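Alginate lyase (Bacteroides ovatus, PDB 3NNB) probably cleaves the polysaccharide alginate by beta-elimination, breaking it down to shorter unsaturated oligosaccharides. Local coordinates at residues 30-41 with 107-118; 344-352 with 374-382. One frame throughout, in Å; residues are numbered along the deposited sequence. Where two conformers were deposited one is given.

Contact 1 of 2, residues 30-41 with 107-118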
loop_
_atom_site.group_PDB
_atom_site.type_symbol
_atom_site.label_atom_id
_atom_site.label_comp_id
_atom_site.label_asym_id
_atom_site.label_seq_id
_atom_site.Cartn_x
_atom_site.Cartn_y
_atom_site.Cartn_z
ATOM N N VAL A 30 -12.363 17.317 -4.738
ATOM C CA VAL A 30 -13.574 16.462 -4.834
ATOM C C VAL A 30 -13.991 16.349 -6.299
ATOM O O VAL A 30 -14.317 15.275 -6.768
ATOM C CB VAL A 30 -14.714 16.990 -3.936
ATOM C CG1 VAL A 30 -15.965 16.231 -4.181
ATOM C CG2 VAL A 30 -14.273 16.913 -2.435
ATOM N N LYS A 31 -13.920 17.452 -7.036
ATOM C CA LYS A 31 -14.295 17.429 -8.435
ATOM C C LYS A 31 -13.412 16.463 -9.234
ATOM O O LYS A 31 -13.912 15.663 -10.029
ATOM C CB LYS A 31 -14.218 18.850 -9.015
ATOM C CG LYS A 31 -14.550 18.940 -10.492
ATOM C CD LYS A 31 -14.406 20.411 -10.992
ATOM C CE LYS A 31 -14.581 20.543 -12.494
ATOM N NZ LYS A 31 -15.925 21.086 -12.845
ATOM N N THR A 32 -12.107 16.530 -9.006
ATOM C CA THR A 32 -11.158 15.610 -9.661
ATOM C C THR A 32 -11.415 14.146 -9.251
ATOM O O THR A 32 -11.363 13.240 -10.091
ATOM C CB THR A 32 -9.711 16.053 -9.392
ATOM O OG1 THR A 32 -9.522 17.276 -10.081
ATOM C CG2 THR A 32 -8.709 15.026 -9.931
ATOM N N LEU A 33 -11.741 13.939 -7.991
ATOM C CA LEU A 33 -12.092 12.588 -7.503
ATOM C C LEU A 33 -13.311 12.048 -8.236
ATOM O O LEU A 33 -13.312 10.890 -8.708
ATOM C CB LEU A 33 -12.331 12.590 -5.999
ATOM C CG LEU A 33 -12.895 11.329 -5.371
ATOM C CD1 LEU A 33 -11.815 10.152 -5.490
ATOM C CD2 LEU A 33 -13.357 11.568 -3.930
ATOM N N LEU A 34 -14.358 12.860 -8.363
ATOM C CA LEU A 34 -15.536 12.381 -9.092
ATOM C C LEU A 34 -15.273 12.148 -10.560
ATOM O O LEU A 34 -15.853 11.227 -11.154
ATOM C CB LEU A 34 -16.743 13.294 -8.890
ATOM C CG LEU A 34 -17.157 13.523 -7.429
ATOM C CD1 LEU A 34 -18.472 14.346 -7.306
ATOM C CD2 LEU A 34 -17.251 12.268 -6.620
ATOM N N ARG A 35 -14.392 12.956 -11.159
ATOM C CA ARG A 35 -13.923 12.681 -12.527
ATOM C C ARG A 35 -13.176 11.370 -12.625
ATOM O O ARG A 35 -13.391 10.625 -13.564
ATOM C CB ARG A 35 -13.064 13.818 -13.058
ATOM C CG ARG A 35 -13.871 15.021 -13.466
ATOM C CD ARG A 35 -12.975 16.103 -14.088
ATOM N NE ARG A 35 -13.560 17.436 -13.921
ATOM N N ASP A 36 -12.282 11.079 -11.675
ATOM C CA ASP A 36 -11.580 9.803 -11.658
ATOM C C ASP A 36 -12.625 8.654 -11.526
ATOM O O ASP A 36 -12.502 7.605 -12.145
ATOM C CB ASP A 36 -10.610 9.702 -10.466
ATOM C CG ASP A 36 -9.364 10.559 -10.612
ATOM O OD1 ASP A 36 -9.093 11.118 -11.701
ATOM O OD2 ASP A 36 -8.660 10.645 -9.589
ATOM N N ALA A 37 -13.636 8.832 -10.693
ATOM C CA ALA A 37 -14.652 7.798 -10.506
ATOM C C ALA A 37 -15.440 7.610 -11.778
ATOM O O ALA A 37 -15.765 6.493 -12.146
ATOM C CB ALA A 37 -15.614 8.207 -9.358
ATOM N N ASP A 38 -15.770 8.717 -12.459
ATOM C CA ASP A 38 -16.470 8.610 -13.757
ATOM C C ASP A 38 -15.632 7.839 -14.767
ATOM O O ASP A 38 -16.153 7.048 -15.575
ATOM C CB ASP A 38 -16.830 10.023 -14.283
ATOM C CG ASP A 38 -17.953 10.677 -13.506
ATOM O OD1 ASP A 38 -18.723 10.004 -12.781
ATOM O OD2 ASP A 38 -18.068 11.920 -13.622
ATOM N N LYS A 39 -14.311 7.995 -14.715
ATOM C CA LYS A 39 -13.437 7.222 -15.594
ATOM C C LYS A 39 -13.458 5.728 -15.207
ATOM O O LYS A 39 -13.487 4.837 -16.071
ATOM C CB LYS A 39 -11.997 7.747 -15.531
ATOM C CG LYS A 39 -11.787 9.074 -16.229
ATOM C CD LYS A 39 -10.325 9.555 -16.059
ATOM C CE LYS A 39 -10.184 11.035 -16.407
ATOM N NZ LYS A 39 -8.885 11.603 -15.930
ATOM N N ALA A 40 -13.504 5.451 -13.897
ATOM C CA ALA A 40 -13.579 4.083 -13.416
ATOM C C ALA A 40 -14.873 3.411 -13.845
ATOM O O ALA A 40 -14.884 2.183 -14.028
ATOM C CB ALA A 40 -13.384 4.000 -11.883
ATOM N N LEU A 41 -15.965 4.195 -13.971
ATOM C CA LEU A 41 -17.242 3.620 -14.459
ATOM C C LEU A 41 -17.119 3.028 -15.853
ATOM O O LEU A 41 -17.859 2.122 -16.199
ATOM C CB LEU A 41 -18.349 4.659 -14.468
ATOM C CG LEU A 41 -18.845 5.228 -13.138
ATOM C CD1 LEU A 41 -19.974 6.281 -13.373
ATOM C CD2 LEU A 41 -19.321 4.142 -12.192
ATOM N N ALA A 107 -9.364 1.288 -8.584
ATOM C CA ALA A 107 -10.761 1.600 -8.967
ATOM C C ALA A 107 -11.718 1.492 -7.786
ATOM O O ALA A 107 -12.577 2.343 -7.589
ATOM C CB ALA A 107 -11.224 0.681 -10.139
ATOM N N VAL A 108 -11.573 0.456 -6.983
ATOM C CA VAL A 108 -12.456 0.261 -5.847
ATOM C C VAL A 108 -12.232 1.368 -4.836
ATOM O O VAL A 108 -13.193 1.882 -4.254
ATOM C CB VAL A 108 -12.242 -1.129 -5.221
ATOM C CG1 VAL A 108 -12.891 -1.208 -3.850
ATOM C CG2 VAL A 108 -12.804 -2.241 -6.208
ATOM N N THR A 109 -10.959 1.735 -4.643
ATOM C CA THR A 109 -10.597 2.834 -3.732
ATOM C C THR A 109 -11.192 4.170 -4.225
ATOM O O THR A 109 -11.848 4.897 -3.453
ATOM C CB THR A 109 -9.084 2.877 -3.470
ATOM O OG1 THR A 109 -8.726 1.690 -2.734
ATOM C CG2 THR A 109 -8.678 4.108 -2.671
ATOM N N THR A 110 -10.985 4.492 -5.496
ATOM C CA THR A 110 -11.551 5.682 -6.113
ATOM C C THR A 110 -13.083 5.722 -5.943
ATOM O O THR A 110 -13.672 6.763 -5.556
ATOM C CB THR A 110 -11.194 5.727 -7.620
ATOM O OG1 THR A 110 -9.769 5.833 -7.763
ATOM C CG2 THR A 110 -11.874 6.876 -8.350
ATOM N N LEU A 111 -13.737 4.613 -6.287
ATOM C CA LEU A 111 -15.186 4.527 -6.258
ATOM C C LEU A 111 -15.750 4.616 -4.857
ATOM O O LEU A 111 -16.772 5.257 -4.640
ATOM C CB LEU A 111 -15.696 3.275 -6.983
ATOM C CG LEU A 111 -15.419 3.363 -8.518
ATOM C CD1 LEU A 111 -15.432 1.924 -9.135
ATOM C CD2 LEU A 111 -16.411 4.347 -9.261
ATOM N N GLY A 112 -15.113 3.961 -3.885
ATOM C CA GLY A 112 -15.578 4.009 -2.530
ATOM C C GLY A 112 -15.451 5.424 -1.966
ATOM O O GLY A 112 -16.364 5.927 -1.314
ATOM N N LEU A 113 -14.317 6.050 -2.214
ATOM C CA LEU A 113 -14.120 7.448 -1.820
ATOM C C LEU A 113 -15.161 8.356 -2.521
ATOM O O LEU A 113 -15.755 9.228 -1.900
ATOM C CB LEU A 113 -12.712 7.892 -2.156
ATOM C CG LEU A 113 -11.650 7.407 -1.184
ATOM C CD1 LEU A 113 -10.264 7.749 -1.774
ATOM C CD2 LEU A 113 -11.808 7.972 0.233
ATOM N N ALA A 114 -15.371 8.144 -3.810
ATOM C CA ALA A 114 -16.379 8.921 -4.538
ATOM C C ALA A 114 -17.775 8.726 -3.954
ATOM O O ALA A 114 -18.523 9.722 -3.791
ATOM C CB ALA A 114 -16.369 8.564 -6.059
ATOM N N TYR A 115 -18.148 7.466 -3.639
ATOM C CA TYR A 115 -19.421 7.249 -2.967
ATOM C C TYR A 115 -19.484 8.005 -1.594
ATOM O O TYR A 115 -20.479 8.664 -1.250
ATOM C CB TYR A 115 -19.690 5.759 -2.757
ATOM C CG TYR A 115 -20.887 5.551 -1.874
ATOM C CD1 TYR A 115 -22.174 5.714 -2.387
ATOM C CD2 TYR A 115 -20.749 5.277 -0.532
ATOM C CE1 TYR A 115 -23.289 5.621 -1.556
ATOM C CE2 TYR A 115 -21.862 5.152 0.289
ATOM C CZ TYR A 115 -23.109 5.342 -0.222
ATOM O OH TYR A 115 -24.199 5.194 0.608
ATOM N N TYR A 116 -18.417 7.930 -0.814
ATOM C CA TYR A 116 -18.381 8.570 0.493
ATOM C C TYR A 116 -18.613 10.057 0.399
ATOM O O TYR A 116 -19.419 10.623 1.162
ATOM C CB TYR A 116 -17.037 8.282 1.169
ATOM C CG TYR A 116 -16.952 8.817 2.574
ATOM C CD1 TYR A 116 -17.849 8.391 3.553
ATOM C CD2 TYR A 116 -15.975 9.739 2.931
ATOM C CE1 TYR A 116 -17.747 8.900 4.868
ATOM C CE2 TYR A 116 -15.872 10.239 4.239
ATOM C CZ TYR A 116 -16.763 9.802 5.183
ATOM O OH TYR A 116 -16.675 10.308 6.468
ATOM N N PHE A 117 -17.932 10.700 -0.545
ATOM C CA PHE A 117 -17.981 12.155 -0.645
ATOM C C PHE A 117 -19.274 12.650 -1.300
ATOM O O PHE A 117 -19.750 13.746 -0.962
ATOM C CB PHE A 117 -16.744 12.690 -1.372
ATOM C CG PHE A 117 -15.546 12.827 -0.464
ATOM C CD1 PHE A 117 -15.411 13.930 0.364
ATOM C CD2 PHE A 117 -14.580 11.856 -0.406
ATOM C CE1 PHE A 117 -14.316 14.038 1.217
ATOM C CE2 PHE A 117 -13.494 11.956 0.459
ATOM C CZ PHE A 117 -13.367 13.042 1.264
ATOM N N SER A 118 -19.819 11.880 -2.251
ATOM C CA SER A 118 -20.936 12.332 -3.088
ATOM C C SER A 118 -22.281 11.759 -2.688
ATOM O O SER A 118 -23.331 12.359 -2.999
ATOM C CB SER A 118 -20.700 11.998 -4.576
ATOM O OG SER A 118 -20.862 10.605 -4.808
#
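Two helices of the mostly helical fold, helix 27-41 and the C-terminal half of helix 98-118, show how small residues let a pair come close. Across the contact Ala37 faces Ala114, Leu34 and Leu33 lean on Ala114, and Ala40 covers Leu111. The short axes approach to 8.8 Å and run at 128° to each other. Tightest is Ala37 CB to Ala114 CB at 3.4 Å, shorter than usual van der Waals contact. Leu33 is a knob in a hole formed by Thr110, Leu113, Ala114 and Phe117. With CG anti to the backbone N (chi1 171°), its CD2 reaches Phe117 CD2 at 3.7 Å, while CD1 touches Thr110 O and Leu113 CB. Val30 CG2 meets the same ring at CD1, 4.2 Å away. Thr110 presents its methyl instead of its hydroxyl, CG2 resting 3.5 Å from Ala37 N and also touching Asp36 CB; its OG1 turns back to Lys106 O. Leu111 CD2 packs against Ala37 CB at 3.9 Å, and its CG against Ala40 CB. Beside the alanine pair, Leu34 CD2 touches Ala114 CB and Ser118 CB. Ser118 OG bonds at 2.7 Å to Ala114 O, which also takes Ser118 N from the opposite face of its plane. No hydrogen bond links the helices: this is apolar packing with one knob and alanines at the crossing, consistent with the (alpha/alpha) toroid expected of the 6-hairpin clan.

Contact 2 of 2, residues 344-352 with 374-382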
loop_
_atom_site.group_PDB
_atom_site.type_symbol
_atom_site.label_atom_id
_atom_site.label_comp_id
_atom_site.label_asym_id
_atom_site.label_seq_id
_atom_site.Cartn_x
_atom_site.Cartn_y
_atom_site.Cartn_z
ATOM N N CYS A 344 7.436 15.479 1.092
ATOM C CA CYS A 344 6.668 16.568 1.671
ATOM C C CYS A 344 5.331 16.074 2.276
ATOM O O CYS A 344 4.829 16.657 3.273
ATOM C CB CYS A 344 6.380 17.620 0.590
ATOM S SG CYS A 344 7.859 18.517 0.042
ATOM N N TRP A 345 4.751 15.022 1.672
ATOM C CA TRP A 345 3.538 14.414 2.205
ATOM C C TRP A 345 3.822 13.427 3.340
ATOM O O TRP A 345 2.994 13.277 4.229
ATOM C CB TRP A 345 2.693 13.818 1.079
ATOM C CG TRP A 345 2.106 14.919 0.304
ATOM C CD1 TRP A 345 2.583 15.471 -0.832
ATOM C CD2 TRP A 345 0.922 15.673 0.655
ATOM N NE1 TRP A 345 1.788 16.535 -1.206
ATOM C CE2 TRP A 345 0.749 16.651 -0.328
ATOM C CE3 TRP A 345 -0.006 15.594 1.694
ATOM C CZ2 TRP A 345 -0.315 17.559 -0.293
ATOM C CZ3 TRP A 345 -1.043 16.501 1.728
ATOM C CH2 TRP A 345 -1.186 17.470 0.748
ATOM N N ILE A 346 4.994 12.791 3.365
ATOM C CA ILE A 346 5.432 12.119 4.581
ATOM C C ILE A 346 5.392 13.102 5.759
ATOM O O ILE A 346 4.956 12.730 6.864
ATOM C CB ILE A 346 6.849 11.475 4.391
ATOM C CG1 ILE A 346 6.784 10.292 3.396
ATOM C CG2 ILE A 346 7.484 11.029 5.711
ATOM C CD1 ILE A 346 5.943 9.045 3.840
ATOM N N LEU A 347 5.882 14.334 5.540
ATOM C CA LEU A 347 5.928 15.330 6.595
ATOM C C LEU A 347 4.539 15.777 7.071
ATOM O O LEU A 347 4.309 15.890 8.262
ATOM C CB LEU A 347 6.766 16.532 6.179
ATOM C CG LEU A 347 8.252 16.260 6.030
ATOM C CD1 LEU A 347 8.941 17.576 5.747
ATOM C CD2 LEU A 347 8.867 15.591 7.267
ATOM N N ARG A 348 3.605 15.952 6.137
ATOM C CA ARG A 348 2.188 16.171 6.504
ATOM C C ARG A 348 1.654 15.072 7.409
ATOM O O ARG A 348 1.052 15.335 8.444
ATOM C CB ARG A 348 1.351 16.209 5.227
ATOM C CG ARG A 348 -0.160 16.214 5.404
ATOM C CD ARG A 348 -0.737 17.448 6.114
ATOM N NE ARG A 348 -0.531 18.689 5.373
ATOM C CZ ARG A 348 -1.352 19.216 4.455
ATOM N NH1 ARG A 348 -2.487 18.636 4.090
ATOM N NH2 ARG A 348 -1.021 20.348 3.875
ATOM N N ARG A 349 1.911 13.830 7.030
ATOM C CA ARG A 349 1.391 12.696 7.775
ATOM C C ARG A 349 2.019 12.605 9.151
ATOM O O ARG A 349 1.322 12.337 10.144
ATOM C CB ARG A 349 1.590 11.428 6.955
ATOM C CG ARG A 349 0.811 11.479 5.654
ATOM C CD ARG A 349 1.292 10.465 4.647
ATOM N NE ARG A 349 1.099 9.104 5.110
ATOM C CZ ARG A 349 1.540 8.014 4.446
ATOM N NH1 ARG A 349 2.181 8.097 3.258
ATOM N NH2 ARG A 349 1.295 6.844 4.969
ATOM N N ALA A 350 3.323 12.819 9.231
ATOM C CA ALA A 350 4.037 12.789 10.529
ATOM C C ALA A 350 3.529 13.878 11.483
ATOM O O ALA A 350 3.494 13.684 12.706
ATOM C CB ALA A 350 5.576 12.937 10.304
ATOM N N SER A 351 3.154 15.017 10.912
ATOM C CA SER A 351 2.674 16.160 11.686
ATOM C C SER A 351 1.403 15.827 12.454
ATOM O O SER A 351 1.097 16.481 13.438
ATOM C CB SER A 351 2.477 17.381 10.782
ATOM O OG SER A 351 1.218 17.358 10.105
ATOM N N PHE A 352 0.654 14.806 12.037
ATOM C CA PHE A 352 -0.536 14.375 12.769
ATOM C C PHE A 352 -0.144 13.784 14.131
ATOM O O PHE A 352 -0.926 13.861 15.080
ATOM C CB PHE A 352 -1.336 13.305 12.041
ATOM C CG PHE A 352 -1.858 13.702 10.686
ATOM C CD1 PHE A 352 -1.778 14.993 10.187
ATOM C CD2 PHE A 352 -2.502 12.737 9.916
ATOM C CE1 PHE A 352 -2.312 15.300 8.942
ATOM C CE2 PHE A 352 -3.026 13.059 8.644
ATOM C CZ PHE A 352 -2.924 14.348 8.180
ATOM N N ARG A 374 -5.882 14.381 -4.979
ATOM C CA ARG A 374 -6.621 13.624 -3.978
ATOM C C ARG A 374 -5.999 13.631 -2.603
ATOM O O ARG A 374 -6.707 13.552 -1.614
ATOM C CB ARG A 374 -6.789 12.185 -4.455
ATOM C CG ARG A 374 -7.828 11.434 -3.688
ATOM C CD ARG A 374 -7.828 9.954 -4.064
ATOM N NE ARG A 374 -8.211 9.785 -5.458
ATOM C CZ ARG A 374 -8.377 8.596 -6.051
ATOM N NH1 ARG A 374 -8.198 7.474 -5.350
ATOM N NH2 ARG A 374 -8.745 8.552 -7.311
ATOM N N ILE A 375 -4.681 13.712 -2.517
ATOM C CA ILE A 375 -3.997 13.602 -1.248
ATOM C C ILE A 375 -4.418 14.737 -0.285
ATOM O O ILE A 375 -4.419 14.554 0.918
ATOM C CB ILE A 375 -2.453 13.529 -1.458
ATOM C CG1 ILE A 375 -1.779 13.050 -0.199
ATOM C CG2 ILE A 375 -1.926 14.872 -1.979
ATOM C CD1 ILE A 375 -0.397 12.442 -0.475
ATOM N N HIS A 376 -4.871 15.868 -0.825
ATOM C CA HIS A 376 -5.370 16.948 0.020
ATOM C C HIS A 376 -6.611 16.558 0.831
ATOM O O HIS A 376 -6.883 17.089 1.925
ATOM C CB HIS A 376 -5.683 18.192 -0.810
ATOM C CG HIS A 376 -4.490 18.874 -1.390
ATOM N ND1 HIS A 376 -3.607 19.624 -0.625
ATOM C CD2 HIS A 376 -4.054 18.955 -2.666
ATOM C CE1 HIS A 376 -2.698 20.157 -1.426
ATOM N NE2 HIS A 376 -2.936 19.751 -2.664
ATOM N N LEU A 377 -7.376 15.611 0.308
ATOM C CA LEU A 377 -8.555 15.124 0.967
ATOM C C LEU A 377 -8.238 14.053 2.038
ATOM O O LEU A 377 -8.887 13.990 3.073
ATOM C CB LEU A 377 -9.500 14.491 -0.075
ATOM C CG LEU A 377 -10.054 15.342 -1.219
ATOM C CD1 LEU A 377 -10.887 14.507 -2.196
ATOM C CD2 LEU A 377 -10.887 16.562 -0.679
ATOM N N ILE A 378 -7.235 13.233 1.755
ATOM C CA ILE A 378 -6.940 12.041 2.551
ATOM C C ILE A 378 -6.043 12.373 3.733
ATOM O O ILE A 378 -6.191 11.790 4.811
ATOM C CB ILE A 378 -6.245 10.956 1.681
ATOM C CG1 ILE A 378 -7.158 10.541 0.530
ATOM C CG2 ILE A 378 -5.843 9.746 2.542
ATOM C CD1 ILE A 378 -8.549 10.157 0.973
ATOM N N TYR A 379 -5.107 13.288 3.534
ATOM C CA TYR A 379 -4.223 13.758 4.603
ATOM C C TYR A 379 -4.365 15.264 4.817
ATOM O O TYR A 379 -3.409 16.033 4.663
ATOM C CB TYR A 379 -2.779 13.387 4.269
ATOM C CG TYR A 379 -2.600 11.872 4.168
ATOM C CD1 TYR A 379 -2.878 11.048 5.250
ATOM C CD2 TYR A 379 -2.116 11.285 3.009
ATOM C CE1 TYR A 379 -2.715 9.668 5.162
ATOM C CE2 TYR A 379 -1.935 9.921 2.927
ATOM C CZ TYR A 379 -2.247 9.119 3.984
ATOM O OH TYR A 379 -2.072 7.735 3.875
ATOM N N SER A 380 -5.591 15.666 5.191
ATOM C CA SER A 380 -5.934 17.052 5.399
ATOM C C SER A 380 -5.422 17.516 6.769
ATOM O O SER A 380 -4.942 16.715 7.603
ATOM C CB SER A 380 -7.454 17.248 5.342
ATOM O OG SER A 380 -8.094 16.773 6.535
ATOM N N LEU A 381 -5.579 18.812 6.968
ATOM C CA LEU A 381 -5.289 19.488 8.216
ATOM C C LEU A 381 -6.517 19.681 9.098
ATOM O O LEU A 381 -6.494 20.473 10.044
ATOM C CB LEU A 381 -4.613 20.811 7.890
ATOM C CG LEU A 381 -3.194 20.712 7.250
ATOM C CD1 LEU A 381 -2.653 22.114 6.944
ATOM C CD2 LEU A 381 -2.165 19.967 8.086
ATOM N N GLU A 382 -7.598 18.966 8.827
ATOM C CA GLU A 382 -8.769 19.038 9.730
ATOM C C GLU A 382 -8.479 18.571 11.169
ATOM O O GLU A 382 -7.599 17.753 11.449
ATOM C CB GLU A 382 -9.932 18.217 9.153
ATOM C CG GLU A 382 -10.526 18.799 7.862
ATOM C CD GLU A 382 -11.082 20.206 8.039
ATOM O OE1 GLU A 382 -11.779 20.439 9.042
ATOM O OE2 GLU A 382 -10.857 21.033 7.138
ATOM O OXT GLU A 382 -9.195 18.962 12.104
HETATM O O HOH W 1 -3.513 20.483 1.950
#
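The last turns of helix 336-351 face the short helix 375-378 and the C-terminal tail after it, with Arg349 and Tyr379 nearest at 6.5 Å between CA atoms. Tyr379 is the first residue to leave helical backbone angles, and its carbonyl accepts one hydrogen bond from Arg348: NH1 to O is 2.8 Å, with an N-H...O angle of 160°. Bends at chi2 and chi3 (both 64°) fold the arginine so that its guanidinium lies between Leu381 CG on one face and Trp345 CZ3 on the other. NH1 also donates to a water that joins His376 ND1, and NE forms a salt bridge with Glu360. Trp345 receives Ile375 CG2 over its six-membered ring, 3.6 Å from the centroid, and turns its own edge to the face of His376, a T-shaped pair with planes at 84°. In the conformer given, Arg349 CG sits over the Tyr379 ring, 3.7 Å from the centroid, and its guanidinium runs nearly parallel to the ring, while NH2 goes on to Asp287. Phe352 meets the Tyr379 ring edge through CE2, 3.9 Å from CD1. A leucine in place of Arg348 would probably leave Tyr379 O without its donor and Glu360 without its mate. Ser380 OG accepts from Glu382 N, so the tail ends in an ST turn, its backbone held to helix 336-351 by an arginine-to-carbonyl bond beside a T-shaped Trp-His pair.

How the contacts relate
Followed from the N terminus, the chain enters contact 1 with helix 27-41, and 65 intervening residues, mostly loop, return it to helix 98-118, closing the first loop. Contact 2 opens much later: helix 336-351 is followed by 21 residues, including helix 359-366, before the C-terminal 374-382 comes back to it. The two loops therefore stand in series, neither nesting nor crossing. Yet they touch in space, their centres about 19 Å apart, because Arg374 at the start of the final segment reaches contact 1, with a salt bridge to Asp36 and a probable hydrogen bond to Thr110, while Leu377 packs on Val30. The C-terminal segment thus ties helices 27-41 and 98-118 to helix 336-351.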